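PDB 1R9D: glycerol dehydratase from Clostridium butyricum, which probably acts as a B12-independent lyase that dehydrates glycerol, and belongs to the glycyl-radical enzymes of the pyruvate formate lyase-like family. Local coordinates for residues 178-183 with 206-211; 361-366 with 376-381; 394-397 with 402-405. All blocks are in the same frame, centred on the assembly; numbering follows the deposited sequence.

The three contacts follow one another along the chain, all within the pyruvate formate lyase-like region. Contact 1, itself buried, lies about 29 Å from the centre of the chain, where helices 169-190 and 197-230 pack together; its centre is about 34 Å from that of contact 2 and about 40 Å from that of contact 3. The other two are neighbours, with centres about 8 Å apart, in consecutive beta-alpha-beta units that share strand 375-380. Contact 2 sets helix 357-369 on that strand, and contact 3 joins helix 386-397 to strand 404-407. Backbone pairing of Val378 with Ala404 ties them into one mixed sheet, consistent with the alpha/beta barrel of glycyl-radical enzymes, while contact 1 lies among helices.

Contact 1. Residues 178-183 with 206-211; sequences NGIINE and NSVIIS
In both Ile181 and Ile209, CG1 lies beside the backbone N (chi1 -66° and -65°), which leaves the branch methyl CG2 anti to that nitrogen and turned to meet its counterpart. The two CG2 methyls touch at 4.0 Å, Ile181 CG2 against Ile209 CG2, while the side chains as wholes cross at about a right angle. Each isoleucine therefore presents its short branch at the meeting point, and its CG1-CD1 arm, extended in both residues, runs off elsewhere. The backbones come close here, with Ile181 CA and Ile209 CA 5.2 Å apart. A second, looser touch lies beside the first: Ile180 CG2 sits 4.3 Å from Val208 CG1, and the bent CG1-CD1 arm of Ile180 leads away from the partner helix.

The helices run in roughly opposite directions, as befits successive members of a helical hairpin, and the seam extends beyond these residues. Ile181 also packs on Cys212 and Glu213, and Ile209 on Ala184 and Lys185; Ser524 of helix 520-524 touches both Ile180 and Val208. Within helix 197-230, Ser211 turns its hydroxyl back onto its own helix: Ser211 OG gives a 2.8 Å bond to Ser207 O, which Ser211 N also grips from the opposite face of the carbonyl plane. That buried hydroxyl is thus satisfied locally.

Between the paired segments, then, cohesion comes from van der Waals contact of branched aliphatic groups: across these two short spans the fit is one of methyl against methyl, with no directional polar bond to fix it.

Contact 2. Residues 361-366 with 376-381; sequences MALEAA and LSVRIW
The axes of residues 361-366 and 376-380 approach to 9.6 Å, with their N-to-C directions 148° apart, the near-antiparallel course expected within a beta-alpha-beta crossover; Ala362, Leu363 and Ala366 of helix 357-369 here lie over Leu376 and Val378 of strand 375-380.

Leu376 makes most of the contact. Its CG, anti to the backbone N (chi1 -176°), is sent toward the helix, and a chi2 of 58° turns the methyl CD2 in among three helix residues. Leu376 CD2 stands 3.7 Å from Ala366 CB and 3.6 Å from Ala362 O, a carbonyl already engaged by Ala366 N in the helical backbone. The other methyl makes a lighter touch, Leu376 CD1 to Ala362 CB at 4.3 Å. Leu363 comes across it: its CD2 methyl reaches 4.0 Å from Leu376 CD2, the two leucines crossing at about a right angle. The same methyl continues along the strand, Leu363 CD2 to Val378 CG1 being 4.0 Å as well, so that one group spans two residues on the same strand face. Small alanines at 362 and 366 let the backbone of the helix come near the leucine.

Around this layer, Ala362 packs on Val344 and Leu376 on Leu342, both of the preceding strand of the unit. The Ser377 side chain sets off away from the helix, and its hydroxyl is hydrogen-bonded to Asn341. Glu364, on another face of the helix, forms a salt bridge with Arg391.

The interface is accordingly a hydrophobic layer joining helix to sheet: contacts between side chains are aliphatic, while Ser377 and Glu364 find polar partners elsewhere, and its cohesion probably owes much to exclusion of water from these buried methyls.

Contact 3. Residues 394-397 with 402-405; sequences ELTR and LPAY
Thr396 OG1 and Tyr405 OH share the short hydrogen bond of this contact, 2.8 Å long, in which either could be the donor. Thr396 chi1 of -65° holds OG1 beside its own backbone N, and from there the hydroxyl meets the tyrosine at the ring edge, in the ring plane. A longer, weak interaction, 3.4 Å, may link Thr396 OG1 to Leu402 O, although the single proton has another acceptor available.

Several groups gather round Leu402 O. An ordered water lies 2.8 Å from Leu402 O and 2.7 Å from Leu395 O, and Thr396 CA adds a CH···O contact at 3.0 Å.

Outside these polar groups comes the packing. The cis peptide bond before Pro403 sets its CD on the same side as Leu402 O, and Pro403 CD lies 3.4 Å from Thr396 OG1. Leu395 CD2 rests 3.7 Å from Pro403 CD. Leu395 also touches Leu376, Leu363 and Ala366, which merges this corner with the apolar layer of contact 2.

The contact joins the helix of the beta-alpha-beta unit 375-380, 386-397, 404-407 to its second strand. The two hydroxyls pair with each other, and the carbonyls of Leu395 and Leu402 have a water within bonding distance, where the chain passes from helix to strand.

Contact 1. Residues 178-183 with 206-211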
ATOM      1  N   ASN A 178     -21.224 -15.430  14.291  1.00 31.53           N
ATOM      2  CA  ASN A 178     -21.013 -16.642  13.499  1.00 32.64           C
ATOM      3  C   ASN A 178     -21.520 -16.413  12.078  1.00 31.47           C
ATOM      4  O   ASN A 178     -20.932 -16.904  11.110  1.00 31.70           O
ATOM      5  CB  ASN A 178     -21.763 -17.848  14.085  1.00 33.48           C
ATOM      6  CG  ASN A 178     -21.176 -18.331  15.394  1.00 34.90           C
ATOM      7  OD1 ASN A 178     -19.972 -18.249  15.620  1.00 36.87           O
ATOM      8  ND2 ASN A 178     -22.030 -18.866  16.257  1.00 36.95           N
ATOM      9  N   GLY A 179     -22.618 -15.669  11.964  1.00 31.17           N
ATOM     10  CA  GLY A 179     -23.209 -15.389  10.665  1.00 30.90           C
ATOM     11  C   GLY A 179     -22.300 -14.574   9.768  1.00 30.81           C
ATOM     12  O   GLY A 179     -22.247 -14.788   8.553  1.00 30.66           O
ATOM     13  N   ILE A 180     -21.582 -13.634  10.374  1.00 31.03           N
ATOM     14  CA  ILE A 180     -20.654 -12.780   9.643  1.00 30.91           C
ATOM     15  C   ILE A 180     -19.473 -13.632   9.182  1.00 31.09           C
ATOM     16  O   ILE A 180     -19.046 -13.559   8.024  1.00 29.82           O
ATOM     17  CB  ILE A 180     -20.146 -11.626  10.543  1.00 30.54           C
ATOM     18  CG1 ILE A 180     -21.333 -10.781  11.019  1.00 30.70           C
ATOM     19  CG2 ILE A 180     -19.152 -10.762   9.779  1.00 30.00           C
ATOM     20  CD1 ILE A 180     -22.166 -10.184   9.881  1.00 30.52           C
ATOM     21  N   ILE A 181     -18.951 -14.443  10.096  1.00 30.83           N
ATOM     22  CA  ILE A 181     -17.835 -15.326   9.774  1.00 31.13           C
ATOM     23  C   ILE A 181     -18.215 -16.229   8.605  1.00 31.10           C
ATOM     24  O   ILE A 181     -17.438 -16.406   7.669  1.00 31.56           O
ATOM     25  CB  ILE A 181     -17.449 -16.209  10.984  1.00 31.09           C
ATOM     26  CG1 ILE A 181     -16.897 -15.332  12.108  1.00 32.36           C
ATOM     27  CG2 ILE A 181     -16.411 -17.255  10.564  1.00 31.92           C
ATOM     28  CD1 ILE A 181     -16.568 -16.090  13.384  1.00 33.13           C
ATOM     29  N   ASN A 182     -19.421 -16.786   8.647  1.00 32.08           N
ATOM     30  CA  ASN A 182     -19.856 -17.676   7.574  1.00 33.92           C
ATOM     31  C   ASN A 182     -20.018 -16.963   6.241  1.00 33.58           C
ATOM     32  O   ASN A 182     -19.787 -17.559   5.189  1.00 33.22           O
ATOM     33  CB  ASN A 182     -21.152 -18.395   7.954  1.00 35.47           C
ATOM     34  CG  ASN A 182     -20.941 -19.407   9.065  1.00 38.03           C
ATOM     35  OD1 ASN A 182     -19.873 -20.014   9.170  1.00 39.32           O
ATOM     36  ND2 ASN A 182     -21.962 -19.605   9.894  1.00 39.35           N
ATOM     37  N   GLU A 183     -20.406 -15.692   6.276  1.00 33.67           N
ATOM     38  CA  GLU A 183     -20.555 -14.934   5.039  1.00 33.19           C
ATOM     39  C   GLU A 183     -19.169 -14.676   4.459  1.00 32.63           C
ATOM     40  O   GLU A 183     -18.980 -14.701   3.241  1.00 31.90           O
ATOM     41  CB  GLU A 183     -21.272 -13.606   5.293  1.00 35.50           C
ATOM     42  CG  GLU A 183     -21.294 -12.693   4.076  1.00 39.57           C
ATOM     43  CD  GLU A 183     -22.322 -11.585   4.187  1.00 42.00           C
ATOM     44  OE1 GLU A 183     -22.397 -10.946   5.256  1.00 42.55           O
ATOM     45  OE2 GLU A 183     -23.050 -11.351   3.196  1.00 44.32           O
ATOM     46  N   ASN A 206      -9.940 -13.063   5.484  1.00 27.26           N
ATOM     47  CA  ASN A 206      -9.424 -13.830   6.612  1.00 28.77           C
ATOM     48  C   ASN A 206      -9.227 -12.937   7.833  1.00 28.80           C
ATOM     49  O   ASN A 206      -9.259 -13.414   8.971  1.00 29.42           O
ATOM     50  CB  ASN A 206      -8.116 -14.529   6.238  1.00 30.26           C
ATOM     51  CG  ASN A 206      -8.361 -15.836   5.511  1.00 33.25           C
ATOM     52  OD1 ASN A 206      -9.023 -16.733   6.038  1.00 36.38           O
ATOM     53  ND2 ASN A 206      -7.844 -15.948   4.300  1.00 34.33           N
ATOM     54  N   SER A 207      -9.033 -11.640   7.601  1.00 28.03           N
ATOM     55  CA  SER A 207      -8.860 -10.695   8.698  1.00 27.47           C
ATOM     56  C   SER A 207     -10.211 -10.455   9.362  1.00 27.09           C
ATOM     57  O   SER A 207     -10.290 -10.227  10.568  1.00 28.38           O
ATOM     58  CB  SER A 207      -8.281  -9.375   8.188  1.00 27.05           C
ATOM     59  OG  SER A 207      -6.935  -9.535   7.783  1.00 28.21           O
ATOM     60  N   VAL A 208     -11.274 -10.496   8.566  1.00 26.01           N
ATOM     61  CA  VAL A 208     -12.622 -10.323   9.093  1.00 26.02           C
ATOM     62  C   VAL A 208     -12.947 -11.520   9.989  1.00 26.80           C
ATOM     63  O   VAL A 208     -13.545 -11.373  11.052  1.00 25.85           O
ATOM     64  CB  VAL A 208     -13.671 -10.271   7.961  1.00 25.87           C
ATOM     65  CG1 VAL A 208     -15.072 -10.441   8.534  1.00 25.76           C
ATOM     66  CG2 VAL A 208     -13.563  -8.943   7.213  1.00 26.71           C
ATOM     67  N   ILE A 209     -12.553 -12.709   9.539  1.00 25.97           N
ATOM     68  CA  ILE A 209     -12.811 -13.934  10.289  1.00 27.37           C
ATOM     69  C   ILE A 209     -12.084 -13.928  11.631  1.00 27.45           C
ATOM     70  O   ILE A 209     -12.682 -14.232  12.667  1.00 28.53           O
ATOM     71  CB  ILE A 209     -12.397 -15.173   9.461  1.00 27.79           C
ATOM     72  CG1 ILE A 209     -13.293 -15.267   8.221  1.00 28.56           C
ATOM     73  CG2 ILE A 209     -12.514 -16.440  10.308  1.00 29.20           C
ATOM     74  CD1 ILE A 209     -12.909 -16.360   7.247  1.00 29.93           C
ATOM     75  N   ILE A 210     -10.804 -13.575  11.608  1.00 26.91           N
ATOM     76  CA  ILE A 210     -10.004 -13.508  12.825  1.00 28.08           C
ATOM     77  C   ILE A 210     -10.627 -12.506  13.798  1.00 28.69           C
ATOM     78  O   ILE A 210     -10.733 -12.768  15.002  1.00 27.96           O
ATOM     79  CB  ILE A 210      -8.556 -13.073  12.505  1.00 27.97           C
ATOM     80  CG1 ILE A 210      -7.845 -14.183  11.723  1.00 28.63           C
ATOM     81  CG2 ILE A 210      -7.803 -12.745  13.793  1.00 30.56           C
ATOM     82  CD1 ILE A 210      -6.502 -13.776  11.155  1.00 29.72           C
ATOM     83  N   SER A 211     -11.047 -11.359  13.269  1.00 27.62           N
ATOM     84  CA  SER A 211     -11.642 -10.310  14.091  1.00 28.86           C
ATOM     85  C   SER A 211     -12.945 -10.734  14.756  1.00 29.00           C
ATOM     86  O   SER A 211     -13.157 -10.481  15.947  1.00 30.34           O
ATOM     87  CB  SER A 211     -11.881  -9.052  13.247  1.00 28.36           C
ATOM     88  OG  SER A 211     -10.655  -8.532  12.769  1.00 27.58           O
TER

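Contact 2. Residues 361-366 with 376-381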
ATOM      1  N   MET A 361     -40.195   4.197  24.413  1.00 28.32           N
ATOM      2  CA  MET A 361     -39.363   3.769  25.531  1.00 29.09           C
ATOM      3  C   MET A 361     -38.027   4.495  25.506  1.00 28.05           C
ATOM      4  O   MET A 361     -37.397   4.690  26.544  1.00 28.04           O
ATOM      5  CB  MET A 361     -39.142   2.256  25.489  1.00 31.47           C
ATOM      6  CG  MET A 361     -40.408   1.457  25.751  1.00 35.11           C
ATOM      7  SD  MET A 361     -40.076  -0.301  25.957  1.00 40.38           S
ATOM      8  CE  MET A 361     -40.131  -0.843  24.279  1.00 39.58           C
ATOM      9  N   ALA A 362     -37.596   4.907  24.318  1.00 26.90           N
ATOM     10  CA  ALA A 362     -36.337   5.626  24.193  1.00 26.06           C
ATOM     11  C   ALA A 362     -36.507   7.009  24.810  1.00 26.33           C
ATOM     12  O   ALA A 362     -35.624   7.501  25.517  1.00 25.84           O
ATOM     13  CB  ALA A 362     -35.940   5.745  22.720  1.00 26.14           C
ATOM     14  N   LEU A 363     -37.648   7.635  24.536  1.00 26.23           N
ATOM     15  CA  LEU A 363     -37.933   8.955  25.084  1.00 26.59           C
ATOM     16  C   LEU A 363     -38.019   8.836  26.609  1.00 28.00           C
ATOM     17  O   LEU A 363     -37.529   9.692  27.341  1.00 26.49           O
ATOM     18  CB  LEU A 363     -39.254   9.486  24.518  1.00 27.53           C
ATOM     19  CG  LEU A 363     -39.310   9.710  22.995  1.00 28.04           C
ATOM     20  CD1 LEU A 363     -40.707  10.166  22.587  1.00 28.66           C
ATOM     21  CD2 LEU A 363     -38.287  10.754  22.594  1.00 28.34           C
ATOM     22  N   GLU A 364     -38.635   7.755  27.074  1.00 28.50           N
ATOM     23  CA  GLU A 364     -38.788   7.514  28.504  1.00 30.12           C
ATOM     24  C   GLU A 364     -37.420   7.345  29.169  1.00 29.18           C
ATOM     25  O   GLU A 364     -37.173   7.891  30.242  1.00 28.65           O
ATOM     26  CB  GLU A 364     -39.638   6.259  28.730  1.00 32.44           C
ATOM     27  CG  GLU A 364     -40.261   6.157  30.109  1.00 36.90           C
ATOM     28  CD  GLU A 364     -41.481   7.051  30.266  1.00 39.82           C
ATOM     29  OE1 GLU A 364     -42.011   7.147  31.394  1.00 41.31           O
ATOM     30  OE2 GLU A 364     -41.918   7.652  29.258  1.00 41.76           O
ATOM     31  N   ALA A 365     -36.531   6.593  28.524  1.00 28.43           N
ATOM     32  CA  ALA A 365     -35.191   6.349  29.057  1.00 28.23           C
ATOM     33  C   ALA A 365     -34.399   7.629  29.297  1.00 27.79           C
ATOM     34  O   ALA A 365     -33.640   7.724  30.262  1.00 27.83           O
ATOM     35  CB  ALA A 365     -34.409   5.425  28.118  1.00 27.93           C
ATOM     36  N   ALA A 366     -34.566   8.616  28.422  1.00 27.44           N
ATOM     37  CA  ALA A 366     -33.844   9.873  28.584  1.00 26.41           C
ATOM     38  C   ALA A 366     -34.207  10.544  29.911  1.00 26.26           C
ATOM     39  O   ALA A 366     -33.358  11.164  30.555  1.00 25.63           O
ATOM     40  CB  ALA A 366     -34.150  10.811  27.416  1.00 26.21           C
ATOM     41  N   LEU A 376     -29.965  11.632  21.980  1.00 24.25           N
ATOM     42  CA  LEU A 376     -31.292  11.229  21.524  1.00 23.70           C
ATOM     43  C   LEU A 376     -31.890  12.216  20.526  1.00 23.35           C
ATOM     44  O   LEU A 376     -31.845  13.432  20.728  1.00 22.93           O
ATOM     45  CB  LEU A 376     -32.232  11.069  22.722  1.00 24.79           C
ATOM     46  CG  LEU A 376     -33.644  10.554  22.431  1.00 25.28           C
ATOM     47  CD1 LEU A 376     -33.575   9.202  21.735  1.00 27.39           C
ATOM     48  CD2 LEU A 376     -34.422  10.435  23.733  1.00 27.97           C
ATOM     49  N   SER A 377     -32.476  11.671  19.466  1.00 23.24           N
ATOM     50  CA  SER A 377     -33.052  12.475  18.397  1.00 23.05           C
ATOM     51  C   SER A 377     -34.370  11.893  17.913  1.00 22.42           C
ATOM     52  O   SER A 377     -34.679  10.734  18.175  1.00 21.86           O
ATOM     53  CB  SER A 377     -32.075  12.514  17.222  1.00 23.27           C
ATOM     54  OG  SER A 377     -30.804  12.991  17.624  1.00 26.50           O
ATOM     55  N   VAL A 378     -35.149  12.701  17.198  1.00 22.16           N
ATOM     56  CA  VAL A 378     -36.408  12.230  16.650  1.00 21.44           C
ATOM     57  C   VAL A 378     -36.552  12.733  15.212  1.00 21.87           C
ATOM     58  O   VAL A 378     -36.119  13.837  14.880  1.00 22.71           O
ATOM     59  CB  VAL A 378     -37.643  12.715  17.471  1.00 22.43           C
ATOM     60  CG1 VAL A 378     -37.535  12.240  18.925  1.00 21.48           C
ATOM     61  CG2 VAL A 378     -37.761  14.232  17.406  1.00 22.56           C
ATOM     62  N   ARG A 379     -37.125  11.903  14.354  1.00 22.12           N
ATOM     63  CA  ARG A 379     -37.353  12.293  12.968  1.00 21.93           C
ATOM     64  C   ARG A 379     -38.784  12.801  12.901  1.00 22.60           C
ATOM     65  O   ARG A 379     -39.673  12.245  13.545  1.00 23.79           O
ATOM     66  CB  ARG A 379     -37.171  11.096  12.032  1.00 21.61           C
ATOM     67  CG  ARG A 379     -35.718  10.788  11.715  1.00 22.90           C
ATOM     68  CD  ARG A 379     -35.574   9.553  10.839  1.00 22.91           C
ATOM     69  NE  ARG A 379     -36.450   9.611   9.673  1.00 22.25           N
ATOM     70  CZ  ARG A 379     -36.433   8.725   8.685  1.00 22.92           C
ATOM     71  NH1 ARG A 379     -35.573   7.715   8.718  1.00 22.88           N
ATOM     72  NH2 ARG A 379     -37.290   8.838   7.673  1.00 22.75           N
ATOM     73  N   ILE A 380     -39.001  13.859  12.127  1.00 22.29           N
ATOM     74  CA  ILE A 380     -40.322  14.457  11.978  1.00 22.68           C
ATOM     75  C   ILE A 380     -40.648  14.556  10.492  1.00 22.45           C
ATOM     76  O   ILE A 380     -39.783  14.903   9.696  1.00 22.52           O
ATOM     77  CB  ILE A 380     -40.346  15.891  12.578  1.00 23.24           C
ATOM     78  CG1 ILE A 380     -40.018  15.844  14.075  1.00 23.61           C
ATOM     79  CG2 ILE A 380     -41.697  16.553  12.330  1.00 23.15           C
ATOM     80  CD1 ILE A 380     -41.023  15.068  14.911  1.00 24.91           C
ATOM     81  N   TRP A 381     -41.876  14.221  10.115  1.00 23.31           N
ATOM     82  CA  TRP A 381     -42.282  14.336   8.723  1.00 24.64           C
ATOM     83  C   TRP A 381     -43.743  14.768   8.647  1.00 25.66           C
ATOM     84  O   TRP A 381     -44.387  14.951   9.680  1.00 25.48           O
ATOM     85  CB  TRP A 381     -42.031  13.029   7.950  1.00 25.29           C
ATOM     86  CG  TRP A 381     -42.890  11.860   8.308  1.00 26.83           C
ATOM     87  CD1 TRP A 381     -42.948  11.210   9.511  1.00 27.68           C
ATOM     88  CD2 TRP A 381     -43.759  11.144   7.422  1.00 28.11           C
ATOM     89  NE1 TRP A 381     -43.796  10.125   9.423  1.00 28.42           N
ATOM     90  CE2 TRP A 381     -44.305  10.064   8.151  1.00 28.66           C
ATOM     91  CE3 TRP A 381     -44.124  11.311   6.080  1.00 27.63           C
ATOM     92  CZ2 TRP A 381     -45.200   9.153   7.580  1.00 30.02           C
ATOM     93  CZ3 TRP A 381     -45.014  10.403   5.510  1.00 30.22           C
ATOM     94  CH2 TRP A 381     -45.541   9.337   6.262  1.00 29.68           C
TER

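Contact 3. Residues 394-397 with 402-405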
ATOM      1  N   GLU A 394     -42.661  17.112  25.431  1.00 28.09           N
ATOM      2  CA  GLU A 394     -42.638  16.901  26.880  1.00 28.83           C
ATOM      3  C   GLU A 394     -41.206  16.661  27.343  1.00 28.50           C
ATOM      4  O   GLU A 394     -40.799  17.114  28.417  1.00 27.10           O
ATOM      5  CB  GLU A 394     -43.464  15.676  27.286  1.00 31.20           C
ATOM      6  CG  GLU A 394     -44.957  15.864  27.362  1.00 34.64           C
ATOM      7  CD  GLU A 394     -45.615  14.778  28.204  1.00 35.85           C
ATOM      8  OE1 GLU A 394     -45.531  14.849  29.453  1.00 37.76           O
ATOM      9  OE2 GLU A 394     -46.202  13.844  27.619  1.00 37.26           O
ATOM     10  N   LEU A 395     -40.446  15.917  26.544  1.00 27.61           N
ATOM     11  CA  LEU A 395     -39.058  15.637  26.882  1.00 27.13           C
ATOM     12  C   LEU A 395     -38.253  16.930  26.854  1.00 26.44           C
ATOM     13  O   LEU A 395     -37.447  17.189  27.744  1.00 25.73           O
ATOM     14  CB  LEU A 395     -38.456  14.631  25.899  1.00 26.99           C
ATOM     15  CG  LEU A 395     -36.960  14.339  26.059  1.00 27.98           C
ATOM     16  CD1 LEU A 395     -36.659  13.830  27.469  1.00 26.71           C
ATOM     17  CD2 LEU A 395     -36.540  13.314  25.024  1.00 26.36           C
ATOM     18  N   THR A 396     -38.474  17.748  25.830  1.00 25.97           N
ATOM     19  CA  THR A 396     -37.761  19.019  25.729  1.00 25.62           C
ATOM     20  C   THR A 396     -37.998  19.867  26.982  1.00 24.82           C
ATOM     21  O   THR A 396     -37.097  20.553  27.456  1.00 25.09           O
ATOM     22  CB  THR A 396     -38.228  19.826  24.494  1.00 26.09           C
ATOM     23  OG1 THR A 396     -37.873  19.120  23.299  1.00 25.94           O
ATOM     24  CG2 THR A 396     -37.578  21.196  24.476  1.00 26.74           C
ATOM     25  N   ARG A 397     -39.213  19.812  27.513  1.00 26.40           N
ATOM     26  CA  ARG A 397     -39.551  20.590  28.700  1.00 27.64           C
ATOM     27  C   ARG A 397     -38.730  20.173  29.920  1.00 28.50           C
ATOM     28  O   ARG A 397     -38.591  20.942  30.870  1.00 28.14           O
ATOM     29  CB  ARG A 397     -41.049  20.471  29.001  1.00 27.96           C
ATOM     30  CG  ARG A 397     -41.517  21.330  30.167  1.00 29.13           C
ATOM     31  CD  ARG A 397     -43.026  21.530  30.141  1.00 29.30           C
ATOM     32  NE  ARG A 397     -43.763  20.282  30.301  1.00 29.64           N
ATOM     33  CZ  ARG A 397     -45.080  20.170  30.151  1.00 30.43           C
ATOM     34  NH1 ARG A 397     -45.809  21.236  29.834  1.00 29.69           N
ATOM     35  NH2 ARG A 397     -45.668  18.992  30.311  1.00 30.72           N
ATOM     36  N   LEU A 402     -32.679  17.686  25.079  1.00 32.80           N
ATOM     37  CA  LEU A 402     -33.172  16.626  24.209  1.00 32.52           C
ATOM     38  C   LEU A 402     -34.656  16.799  23.938  1.00 31.93           C
ATOM     39  O   LEU A 402     -35.373  17.400  24.740  1.00 33.46           O
ATOM     40  CB  LEU A 402     -32.958  15.262  24.871  1.00 33.86           C
ATOM     41  CG  LEU A 402     -31.561  14.930  25.386  1.00 34.41           C
ATOM     42  CD1 LEU A 402     -31.632  13.650  26.218  1.00 35.73           C
ATOM     43  CD2 LEU A 402     -30.593  14.774  24.221  1.00 35.04           C
ATOM     44  N   PRO A 403     -35.138  16.291  22.792  1.00 29.18           N
ATOM     45  CA  PRO A 403     -34.319  15.597  21.795  1.00 27.98           C
ATOM     46  C   PRO A 403     -33.997  16.569  20.666  1.00 26.86           C
ATOM     47  O   PRO A 403     -34.560  17.662  20.607  1.00 27.24           O
ATOM     48  CB  PRO A 403     -35.243  14.492  21.319  1.00 27.71           C
ATOM     49  CG  PRO A 403     -36.563  15.220  21.253  1.00 29.20           C
ATOM     50  CD  PRO A 403     -36.570  16.023  22.558  1.00 29.00           C
ATOM     51  N   ALA A 404     -33.084  16.180  19.782  1.00 24.95           N
ATOM     52  CA  ALA A 404     -32.768  17.013  18.629  1.00 23.65           C
ATOM     53  C   ALA A 404     -33.842  16.615  17.614  1.00 22.76           C
ATOM     54  O   ALA A 404     -34.207  15.442  17.543  1.00 22.00           O
ATOM     55  CB  ALA A 404     -31.378  16.681  18.102  1.00 23.57           C
ATOM     56  N   TYR A 405     -34.360  17.583  16.852  1.00 21.01           N
ATOM     57  CA  TYR A 405     -35.402  17.318  15.855  1.00 21.23           C
ATOM     58  C   TYR A 405     -34.829  17.398  14.448  1.00 20.59           C
ATOM     59  O   TYR A 405     -34.079  18.322  14.141  1.00 20.27           O
ATOM     60  CB  TYR A 405     -36.553  18.332  15.980  1.00 21.88           C
ATOM     61  CG  TYR A 405     -37.265  18.311  17.320  1.00 22.29           C
ATOM     62  CD1 TYR A 405     -36.700  18.913  18.443  1.00 24.04           C
ATOM     63  CD2 TYR A 405     -38.493  17.674  17.466  1.00 22.17           C
ATOM     64  CE1 TYR A 405     -37.345  18.878  19.683  1.00 23.52           C
ATOM     65  CE2 TYR A 405     -39.147  17.631  18.703  1.00 23.88           C
ATOM     66  CZ  TYR A 405     -38.565  18.236  19.802  1.00 23.47           C
ATOM     67  OH  TYR A 405     -39.207  18.203  21.022  1.00 24.57           O
TER
HETATM   68  O   HOH W   1     -34.848  17.796  27.513  1.00 33.05           O